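Endo-1,3-beta-glucanase, family GH16 (Zobellia galactanivorans, PDB 5FUI) probably hydrolyses beta-1,3-glucans such as laminarin, a polysaccharide that its C-terminal family 6 carbohydrate-binding module, the part described here, binds. Local coordinates at residues Arg63-Val68 with Gln96-Val101; Cys29-Glu34 with Asn124-Arg129; Ile13-Tyr18 with Glu34-Ile39. All coordinates share one frame; numbering follows the deposited sequence.

Interaction 1: residues Arg63-Val68 with Gln96-Val101; sequences RVASAV and QNWTTV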
loop_
_atom_site.group_PDB
_atom_site.type_symbol
_atom_site.label_atom_id
_atom_site.label_comp_id
_atom_site.label_asym_id
_atom_site.label_seq_id
_atom_site.Cartn_x
_atom_site.Cartn_y
_atom_site.Cartn_z
ATOM N N ARG A 63 2.417 0.809 6.043
ATOM C CA ARG A 63 1.961 1.170 7.403
ATOM C C ARG A 63 0.489 0.956 7.465
ATOM O O ARG A 63 -0.307 1.681 6.850
ATOM C CB ARG A 63 2.389 2.589 7.735
ATOM C CG ARG A 63 2.131 3.080 9.185
ATOM C CD ARG A 63 3.066 2.263 10.101
ATOM N NE ARG A 63 2.995 2.792 11.479
ATOM C CZ ARG A 63 3.617 2.212 12.511
ATOM N NH1 ARG A 63 4.353 1.084 12.344
ATOM N NH2 ARG A 63 3.481 2.733 13.753
ATOM N N VAL A 64 0.106 -0.128 8.147
ATOM C CA VAL A 64 -1.284 -0.701 8.059
ATOM C C VAL A 64 -1.902 -0.925 9.445
ATOM O O VAL A 64 -1.180 -1.026 10.439
ATOM C CB VAL A 64 -1.312 -2.040 7.260
ATOM C CG1 VAL A 64 -0.942 -1.739 5.782
ATOM C CG2 VAL A 64 -0.392 -3.106 7.854
ATOM N N ALA A 65 -3.234 -1.038 9.506
ATOM C CA ALA A 65 -3.923 -1.400 10.733
ATOM C C ALA A 65 -5.126 -2.229 10.407
ATOM O O ALA A 65 -5.721 -2.087 9.294
ATOM C CB ALA A 65 -4.418 -0.092 11.380
ATOM N N SER A 66 -5.592 -3.026 11.420
ATOM C CA SER A 66 -6.877 -3.711 11.206
ATOM C C SER A 66 -7.359 -4.168 12.567
ATOM O O SER A 66 -6.571 -4.652 13.391
ATOM C CB SER A 66 -6.759 -4.944 10.298
ATOM O OG SER A 66 -8.064 -5.518 10.185
ATOM N N ALA A 67 -8.680 -4.023 12.764
ATOM C CA ALA A 67 -9.301 -4.641 13.950
ATOM C C ALA A 67 -9.772 -6.079 13.727
ATOM O O ALA A 67 -10.343 -6.689 14.709
ATOM C CB ALA A 67 -10.433 -3.763 14.470
ATOM N N VAL A 68 -9.546 -6.643 12.521
ATOM C CA VAL A 68 -10.090 -7.931 12.172
ATOM C C VAL A 68 -8.968 -8.778 11.569
ATOM O O VAL A 68 -7.842 -8.329 11.366
ATOM C CB VAL A 68 -11.333 -7.847 11.248
ATOM C CG1 VAL A 68 -12.435 -7.082 11.979
ATOM C CG2 VAL A 68 -10.962 -7.267 9.887
ATOM N N GLN A 96 -6.805 2.120 14.440
ATOM C CA GLN A 96 -5.660 3.031 14.495
ATOM C C GLN A 96 -4.545 2.441 15.313
ATOM O O GLN A 96 -3.808 3.142 15.918
ATOM C CB GLN A 96 -6.051 4.469 14.965
ATOM C CG GLN A 96 -7.138 5.160 14.146
ATOM C CD GLN A 96 -6.651 5.677 12.808
ATOM O OE1 GLN A 96 -7.450 5.693 11.839
ATOM N NE2 GLN A 96 -5.471 6.155 12.741
ATOM N N ASN A 97 -4.464 1.128 15.318
ATOM C CA ASN A 97 -3.310 0.433 15.883
ATOM C C ASN A 97 -2.399 0.078 14.708
ATOM O O ASN A 97 -2.720 -0.825 13.965
ATOM C CB ASN A 97 -3.703 -0.851 16.636
ATOM C CG ASN A 97 -4.413 -0.575 17.933
ATOM O OD1 ASN A 97 -4.809 -1.519 18.600
ATOM N ND2 ASN A 97 -4.557 0.609 18.283
ATOM N N TRP A 98 -1.329 0.824 14.511
ATOM C CA TRP A 98 -0.570 0.686 13.241
ATOM C C TRP A 98 0.615 -0.203 13.403
ATOM O O TRP A 98 1.219 -0.300 14.492
ATOM C CB TRP A 98 -0.081 2.104 12.838
ATOM C CG TRP A 98 -1.248 2.968 12.549
ATOM C CD1 TRP A 98 -1.877 3.884 13.419
ATOM C CD2 TRP A 98 -1.989 2.964 11.303
ATOM N NE1 TRP A 98 -2.994 4.421 12.786
ATOM C CE2 TRP A 98 -3.116 3.894 11.505
ATOM C CE3 TRP A 98 -1.840 2.330 10.072
ATOM C CZ2 TRP A 98 -4.067 4.133 10.499
ATOM C CZ3 TRP A 98 -2.862 2.531 9.100
ATOM C CH2 TRP A 98 -3.916 3.458 9.286
ATOM N N THR A 99 0.982 -0.872 12.288
ATOM C CA THR A 99 2.159 -1.721 12.232
ATOM C C THR A 99 2.734 -1.656 10.818
ATOM O O THR A 99 2.013 -1.244 9.885
ATOM C CB THR A 99 1.789 -3.194 12.667
ATOM O OG1 THR A 99 3.038 -3.844 12.962
ATOM C CG2 THR A 99 1.032 -3.931 11.516
ATOM N N THR A 100 3.987 -2.027 10.655
ATOM C CA THR A 100 4.589 -1.982 9.322
ATOM C C THR A 100 4.923 -3.363 8.795
ATOM O O THR A 100 5.683 -4.127 9.419
ATOM C CB THR A 100 5.883 -1.152 9.377
ATOM O OG1 THR A 100 5.567 0.172 9.888
ATOM C CG2 THR A 100 6.446 -0.932 7.951
ATOM N N VAL A 101 4.247 -3.737 7.696
ATOM C CA VAL A 101 4.594 -4.998 7.019
ATOM C C VAL A 101 5.399 -4.646 5.771
ATOM O O VAL A 101 5.451 -3.489 5.325
ATOM C CB VAL A 101 3.318 -5.841 6.679
ATOM C CG1 VAL A 101 2.601 -6.261 8.007
ATOM C CG2 VAL A 101 2.386 -5.041 5.706
#
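R63 holds CG anti to its backbone N (chi1 -173°) and then bends at CD (chi2 68°), which swings its guanidinium back over the neighbouring strand to W98 and T100. The two segments are adjacent antiparallel strands of the four-stranded sheet in the CBM6 beta-sandwich, 97-107 being one of its two outermost strands within the chain. V64 and T99 make up the hydrogen-bonded pair: V64 N donates to T99 O at 2.8 Å and T99 N donates back to V64 O. R63 and T100 are the adjoining non-hydrogen-bonded pair, and their side chains lie on one face of the sheet. There NH1 of R63 donates to OG1 of T100 at 2.9 Å, the hydroxyl standing slightly out of the guanidinium plane. One face of the guanidinium rests on the backbone of W98 and T99, and NE comes to 3.4 Å from W98 CB; the stronger polar tie, a salt bridge from NH2, goes to E31. The W98 six-membered ring reaches the backbone of R63-A65; its plane is 21° from that of the guanidinium. A65 CB sits over the face of this ring, 3.8 Å from its centroid, in a CH-pi contact, while the CE3 corner meets V64 C obliquely at 3.3 Å. Packing is close here, for A65 CB also approaches N97 O to 3.2 Å. Past the end of the pairing, S66 OG accepts from V68 N in an ST turn and is also hydrogen-bonded to G122 O. On the opposite face of the sheet from R63 and T100 the contact is apolar: V64 CG2 meets T99 CG2 on one hand and V101 CG2 on the other, each 4.0 Å away.

Interaction 2: residues Cys29-Glu34 with Asn124-Arg129; sequences CSEGGE and NINWIR. With MG (magnesium ion), chain E.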
loop_
_atom_site.group_PDB
_atom_site.type_symbol
_atom_site.label_atom_id
_atom_site.label_comp_id
_atom_site.label_asym_id
_atom_site.label_seq_id
_atom_site.Cartn_x
_atom_site.Cartn_y
_atom_site.Cartn_z
ATOM N N CYS A 29 -5.819 10.322 10.550
ATOM C CA CYS A 29 -5.029 9.170 11.017
ATOM C C CYS A 29 -4.411 9.601 12.403
ATOM O O CYS A 29 -3.914 10.739 12.534
ATOM C CB CYS A 29 -3.937 8.907 9.973
ATOM S SG CYS A 29 -2.809 7.583 10.421
ATOM N N SER A 30 -4.335 8.653 13.304
ATOM C CA SER A 30 -3.725 8.881 14.630
ATOM C C SER A 30 -2.264 9.210 14.563
ATOM O O SER A 30 -1.728 9.776 15.510
ATOM C CB SER A 30 -3.934 7.664 15.557
ATOM O OG SER A 30 -3.214 6.523 15.060
ATOM N N GLU A 31 -1.617 8.856 13.452
ATOM C CA GLU A 31 -0.199 9.158 13.214
ATOM C C GLU A 31 0.034 10.468 12.484
ATOM O O GLU A 31 1.172 10.759 12.097
ATOM C CB GLU A 31 0.496 7.996 12.485
ATOM C CG GLU A 31 0.371 6.743 13.332
ATOM C CD GLU A 31 1.280 5.569 12.922
ATOM O OE1 GLU A 31 1.613 5.434 11.732
ATOM O OE2 GLU A 31 1.645 4.801 13.812
ATOM N N GLY A 32 -1.055 11.251 12.330
ATOM C CA GLY A 32 -1.025 12.549 11.642
ATOM C C GLY A 32 -1.438 12.350 10.193
ATOM O O GLY A 32 -1.374 11.245 9.639
ATOM N N GLY A 33 -1.836 13.460 9.584
ATOM C CA GLY A 33 -2.349 13.387 8.222
ATOM C C GLY A 33 -3.623 12.521 8.149
ATOM O O GLY A 33 -4.472 12.498 9.041
ATOM N N GLU A 34 -3.693 11.777 7.061
ATOM C CA GLU A 34 -4.865 10.938 6.746
ATOM C C GLU A 34 -4.387 9.506 6.563
ATOM O O GLU A 34 -3.194 9.249 6.271
ATOM C CB GLU A 34 -5.705 11.449 5.476
ATOM C CG GLU A 34 -6.374 12.767 5.739
ATOM C CD GLU A 34 -6.908 13.305 4.402
ATOM O OE1 GLU A 34 -6.075 13.636 3.500
ATOM O OE2 GLU A 34 -8.130 13.323 4.241
ATOM N N ASN A 124 -6.693 -0.861 7.005
ATOM C CA ASN A 124 -6.416 0.592 6.746
ATOM C C ASN A 124 -4.974 0.747 6.313
ATOM O O ASN A 124 -4.110 -0.126 6.708
ATOM C CB ASN A 124 -6.606 1.418 7.995
ATOM C CG ASN A 124 -8.065 1.523 8.473
ATOM O OD1 ASN A 124 -8.282 1.824 9.686
ATOM N ND2 ASN A 124 -9.014 1.253 7.636
ATOM N N ILE A 125 -4.625 1.812 5.587
ATOM C CA ILE A 125 -3.220 2.064 5.294
ATOM C C ILE A 125 -2.903 3.566 5.357
ATOM O O ILE A 125 -3.663 4.389 4.848
ATOM C CB ILE A 125 -2.850 1.436 3.912
ATOM C CG1 ILE A 125 -1.395 1.761 3.611
ATOM C CG2 ILE A 125 -3.820 1.976 2.773
ATOM C CD1 ILE A 125 -0.822 0.882 2.489
ATOM N N ASN A 126 -1.769 3.866 5.975
ATOM C CA ASN A 126 -1.329 5.225 6.232
ATOM C C ASN A 126 -0.333 5.697 5.119
ATOM O O ASN A 126 -0.516 6.788 4.510
ATOM C CB ASN A 126 -0.674 5.327 7.640
ATOM C CG ASN A 126 -0.183 6.715 8.001
ATOM O OD1 ASN A 126 -0.466 7.687 7.340
ATOM N ND2 ASN A 126 0.571 6.801 9.116
ATOM N N TRP A 127 0.660 4.848 4.819
ATOM C CA TRP A 127 1.666 5.208 3.827
ATOM C C TRP A 127 2.359 3.929 3.367
ATOM O O TRP A 127 2.196 2.855 3.915
ATOM C CB TRP A 127 2.728 6.246 4.379
ATOM C CG TRP A 127 3.310 5.986 5.718
ATOM C CD1 TRP A 127 3.056 6.706 6.896
ATOM C CD2 TRP A 127 4.288 4.955 6.066
ATOM N NE1 TRP A 127 3.817 6.165 7.953
ATOM C CE2 TRP A 127 4.584 5.132 7.505
ATOM C CE3 TRP A 127 4.973 3.923 5.346
ATOM C CZ2 TRP A 127 5.528 4.365 8.168
ATOM C CZ3 TRP A 127 5.877 3.118 6.081
ATOM C CH2 TRP A 127 6.123 3.320 7.440
ATOM N N ILE A 128 3.130 4.139 2.294
ATOM C CA ILE A 128 3.993 3.172 1.662
ATOM C C ILE A 128 5.429 3.763 1.677
ATOM O O ILE A 128 5.601 4.981 1.443
ATOM C CB ILE A 128 3.581 2.873 0.185
ATOM C CG1 ILE A 128 2.097 2.454 0.090
ATOM C CG2 ILE A 128 4.516 1.810 -0.418
ATOM C CD1 ILE A 128 1.217 3.533 -0.507
ATOM N N ARG A 129 6.454 2.942 1.954
ATOM C CA ARG A 129 7.853 3.441 1.913
ATOM C C ARG A 129 8.663 2.459 1.124
ATOM O O ARG A 129 8.709 1.276 1.423
ATOM C CB ARG A 129 8.345 3.639 3.377
ATOM C CG ARG A 129 9.751 4.201 3.500
ATOM C CD ARG A 129 10.014 4.789 4.897
ATOM N NE ARG A 129 9.915 3.780 5.917
ATOM C CZ ARG A 129 9.540 3.965 7.209
ATOM N NH1 ARG A 129 9.260 5.222 7.640
ATOM N NH2 ARG A 129 9.481 2.839 8.011
HETATM MG MG MG E . -1.126 8.900 5.425
HETATM O O HOH W 1 3.914 6.566 10.784
HETATM O O HOH W 2 -0.532 11.028 6.192
#
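The N126 amide is held at both ends, ND2 by E31 of the loop 29-34 and OD1 by a magnesium ion that also binds E34 O. With CG anti to the backbone N (chi1 -180°), OD1 turns to the metal at 2.4 Å and joins the residue's own carbonyl O as a second ligand, so that one residue chelates the ion. E34 supplies its carbonyl O at 2.3 Å from the magnesium; this oxygen and N126 OD1 stand near each other because both ligate the metal. C29 SG lies over one face of the amide, 3.7 Å from N126 CG, and ND2 donates to E31 OE1 at 3.1 Å. That acceptor lies nearly in the amide plane, but the bond is bent, and the carboxylate takes it on its anti lone pair. OE2 of E31 faces R63 in a salt bridge. The loop contains a type I beta turn from C29 to G32, and it joins the inner strand 124-131 of the CBM6 beta-sandwich at its metal site, which E14 and E16 complete. E31 N points at C29 SG within the turn, a long bond at 3.5 Å. Toward solvent the contact loosens. G32 and E31 are exposed, and W127 meets E31 chiefly through water: one molecule donates to E31 OE1 at 2.7 Å and accepts from W127 NE1 at 2.9 Å, lying in the plane of the indole at its edge. Another water binds the magnesium and accepts a weak bond from E34 N, 3.4 Å away.

Interaction 3: residues Ile13-Tyr18 with Glu34-Ile39; sequences IEAESY and ENVGYI. With MG (magnesium ion), chain E; APY (2-aminomethyl-pyridine), chain D.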
loop_
_atom_site.group_PDB
_atom_site.type_symbol
_atom_site.label_atom_id
_atom_site.label_comp_id
_atom_site.label_asym_id
_atom_site.label_seq_id
_atom_site.Cartn_x
_atom_site.Cartn_y
_atom_site.Cartn_z
ATOM N N ILE A 13 5.395 7.396 0.214
ATOM C CA ILE A 13 4.155 7.742 -0.530
ATOM C C ILE A 13 3.021 7.743 0.473
ATOM O O ILE A 13 2.683 6.692 1.048
ATOM C CB ILE A 13 3.811 6.717 -1.619
ATOM C CG1 ILE A 13 4.972 6.604 -2.599
ATOM C CG2 ILE A 13 2.513 7.028 -2.379
ATOM C CD1 ILE A 13 4.946 5.260 -3.353
ATOM N N GLU A 14 2.383 8.910 0.715
ATOM C CA GLU A 14 1.261 8.941 1.651
ATOM C C GLU A 14 0.119 8.196 0.972
ATOM O O GLU A 14 -0.134 8.402 -0.211
ATOM C CB GLU A 14 0.823 10.382 2.055
ATOM C CG GLU A 14 1.920 11.070 2.860
ATOM C CD GLU A 14 2.157 10.328 4.252
ATOM O OE1 GLU A 14 1.227 9.614 4.798
ATOM O OE2 GLU A 14 3.243 10.478 4.817
ATOM N N ALA A 15 -0.510 7.261 1.661
ATOM C CA ALA A 15 -1.480 6.372 0.978
ATOM C C ALA A 15 -2.682 7.183 0.435
ATOM O O ALA A 15 -3.387 6.718 -0.476
ATOM C CB ALA A 15 -1.950 5.247 1.929
ATOM N N GLU A 16 -3.003 8.322 1.124
ATOM C CA GLU A 16 -4.155 9.153 0.738
ATOM C C GLU A 16 -3.849 9.967 -0.543
ATOM O O GLU A 16 -4.693 10.696 -0.992
ATOM C CB GLU A 16 -4.601 10.007 1.930
ATOM C CG GLU A 16 -3.680 11.180 2.261
ATOM C CD GLU A 16 -2.566 10.824 3.238
ATOM O OE1 GLU A 16 -2.199 9.619 3.406
ATOM O OE2 GLU A 16 -2.049 11.739 3.924
ATOM N N SER A 17 -2.634 9.876 -1.075
ATOM C CA SER A 17 -2.174 10.674 -2.232
ATOM C C SER A 17 -2.476 10.033 -3.555
ATOM O O SER A 17 -1.971 10.476 -4.602
ATOM C CB SER A 17 -0.678 10.996 -2.091
ATOM O OG SER A 17 0.123 9.857 -2.427
ATOM N N TYR A 18 -3.321 9.003 -3.554
ATOM C CA TYR A 18 -3.613 8.305 -4.818
ATOM C C TYR A 18 -4.261 9.228 -5.884
ATOM O O TYR A 18 -4.939 10.214 -5.498
ATOM C CB TYR A 18 -4.595 7.134 -4.603
ATOM C CG TYR A 18 -5.823 7.436 -3.785
ATOM C CD1 TYR A 18 -6.941 8.120 -4.341
ATOM C CD2 TYR A 18 -5.904 6.993 -2.480
ATOM C CE1 TYR A 18 -8.096 8.384 -3.560
ATOM C CE2 TYR A 18 -7.001 7.210 -1.718
ATOM C CZ TYR A 18 -8.107 7.885 -2.263
ATOM O OH TYR A 18 -9.198 8.134 -1.459
ATOM N N GLU A 34 -3.693 11.777 7.061
ATOM C CA GLU A 34 -4.865 10.938 6.746
ATOM C C GLU A 34 -4.387 9.506 6.563
ATOM O O GLU A 34 -3.194 9.249 6.271
ATOM C CB GLU A 34 -5.705 11.449 5.476
ATOM C CG GLU A 34 -6.374 12.767 5.739
ATOM C CD GLU A 34 -6.908 13.305 4.402
ATOM O OE1 GLU A 34 -6.075 13.636 3.500
ATOM O OE2 GLU A 34 -8.130 13.323 4.241
ATOM N N ASN A 35 -5.329 8.593 6.656
ATOM C CA ASN A 35 -5.152 7.239 6.150
ATOM C C ASN A 35 -6.299 6.893 5.286
ATOM O O ASN A 35 -7.313 7.535 5.283
ATOM C CB ASN A 35 -4.991 6.208 7.308
ATOM C CG ASN A 35 -6.203 6.059 8.193
ATOM O OD1 ASN A 35 -6.315 6.710 9.218
ATOM N ND2 ASN A 35 -7.105 5.184 7.840
ATOM N N VAL A 36 -6.092 5.881 4.467
ATOM C CA VAL A 36 -7.204 5.245 3.662
ATOM C C VAL A 36 -7.878 4.242 4.576
ATOM O O VAL A 36 -7.202 3.345 5.204
ATOM C CB VAL A 36 -6.635 4.589 2.382
ATOM C CG1 VAL A 36 -7.764 4.131 1.509
ATOM C CG2 VAL A 36 -5.875 5.660 1.636
ATOM N N GLY A 37 -9.224 4.342 4.644
ATOM C CA GLY A 37 -10.037 3.388 5.368
ATOM C C GLY A 37 -11.263 2.959 4.541
ATOM O O GLY A 37 -11.376 3.329 3.366
ATOM N N TYR A 38 -12.132 2.201 5.216
ATOM C CA TYR A 38 -13.365 1.695 4.603
ATOM C C TYR A 38 -13.011 0.972 3.276
ATOM O O TYR A 38 -13.653 1.106 2.221
ATOM C CB TYR A 38 -14.390 2.829 4.350
ATOM C CG TYR A 38 -14.735 3.517 5.653
ATOM C CD1 TYR A 38 -15.610 2.881 6.566
ATOM C CD2 TYR A 38 -14.027 4.646 6.067
ATOM C CE1 TYR A 38 -15.862 3.438 7.841
ATOM C CE2 TYR A 38 -14.306 5.277 7.295
ATOM C CZ TYR A 38 -15.174 4.624 8.206
ATOM O OH TYR A 38 -15.393 5.255 9.451
ATOM N N ILE A 39 -12.016 0.086 3.391
ATOM C CA ILE A 39 -11.504 -0.681 2.279
ATOM C C ILE A 39 -12.224 -2.036 2.279
ATOM O O ILE A 39 -12.326 -2.711 3.290
ATOM C CB ILE A 39 -9.965 -0.873 2.431
ATOM C CG1 ILE A 39 -9.265 0.495 2.614
ATOM C CG2 ILE A 39 -9.425 -1.683 1.194
ATOM C CD1 ILE A 39 -7.720 0.361 2.520
HETATM MG MG MG E . -1.126 8.900 5.425
HETATM N N APY D . -16.411 -1.854 9.595
HETATM C CM APY D . -15.748 -0.695 8.920
HETATM C C2 APY D . -15.225 -1.051 7.527
HETATM C C3 APY D . -16.035 -0.733 6.372
HETATM C C4 APY D . -15.558 -1.039 5.070
HETATM C C5 APY D . -14.271 -1.704 5.079
HETATM C C6 APY D . -13.518 -2.037 6.183
HETATM N N1 APY D . -13.980 -1.696 7.416
HETATM O O HOH W 3 -3.386 14.224 4.161
HETATM O O HOH W 2 -0.532 11.028 6.192
#
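This contact is half metal site and half apolar packing: the turn that follows strand 10-14 lies against strand 34-37, with E16 facing E34 and A15 and Y18 facing V36. E16 has CG in the crowded position between backbone N and carbonyl carbon, and the chain bends at chi2 (-89°), which folds the carboxylate back to the magnesium ion. OE1 binds the metal at 2.4 Å, and E14, coming from the end of the strand, adds OE1 at 2.5 Å; N126 provides two of the remaining ligands. The second oxygen of E16, OE2, accepts from the metal-bound water and from another water, which also donates to E34 OE1. The E16 and E34 carboxylates stand nearly perpendicular to each other, with OE2 of E16 and OE1 of E34 4.5 Å apart, and the bridging water probably eases their like charge. The turn is braced by E14 O, which accepts from both the hydroxyl and the backbone N of S17. Deeper in, V36 CG2 touches A15 O at 3.4 Å and A15 CB at 4.0 Å, and meets Y18 CE2 at the ring edge, 3.9 Å away. A15 O is further held by Y47 OH. Beyond the strand, Y38 lines a pocket holding 2-aminomethyl-pyridine, its CD1 lying 3.6 Å from C3 of the ligand. A structural metal beside the N-terminal strand, often calcium in relatives and modelled as magnesium here, recurs in CBM6 beta-sandwiches, and the pocket at Y38 is consistent with the loop-borne sugar-binding site of this family.

Overall arrangement
From the N terminus, the chain leaves strand 10-14 and passes through 20-22 and 25-28 before interaction 3 closes the first loop at 34-39. Interaction 2 opens from 29-34, before that loop is shut, and closes only at 124-129, so the two cross, sharing E34, the magnesium ion and one water. Interaction 1 comes later, in series with interaction 3, and nests within the long loop of interaction 2. All three reach the four-stranded sheet: 10-14 borders 124-131, which borders 56-66, which borders 97-107. Interactions 2 and 3 tie the small 25-28/34-37 hairpin to that sheet, and the salt bridge between R63 and E31 joins interactions 1 and 2.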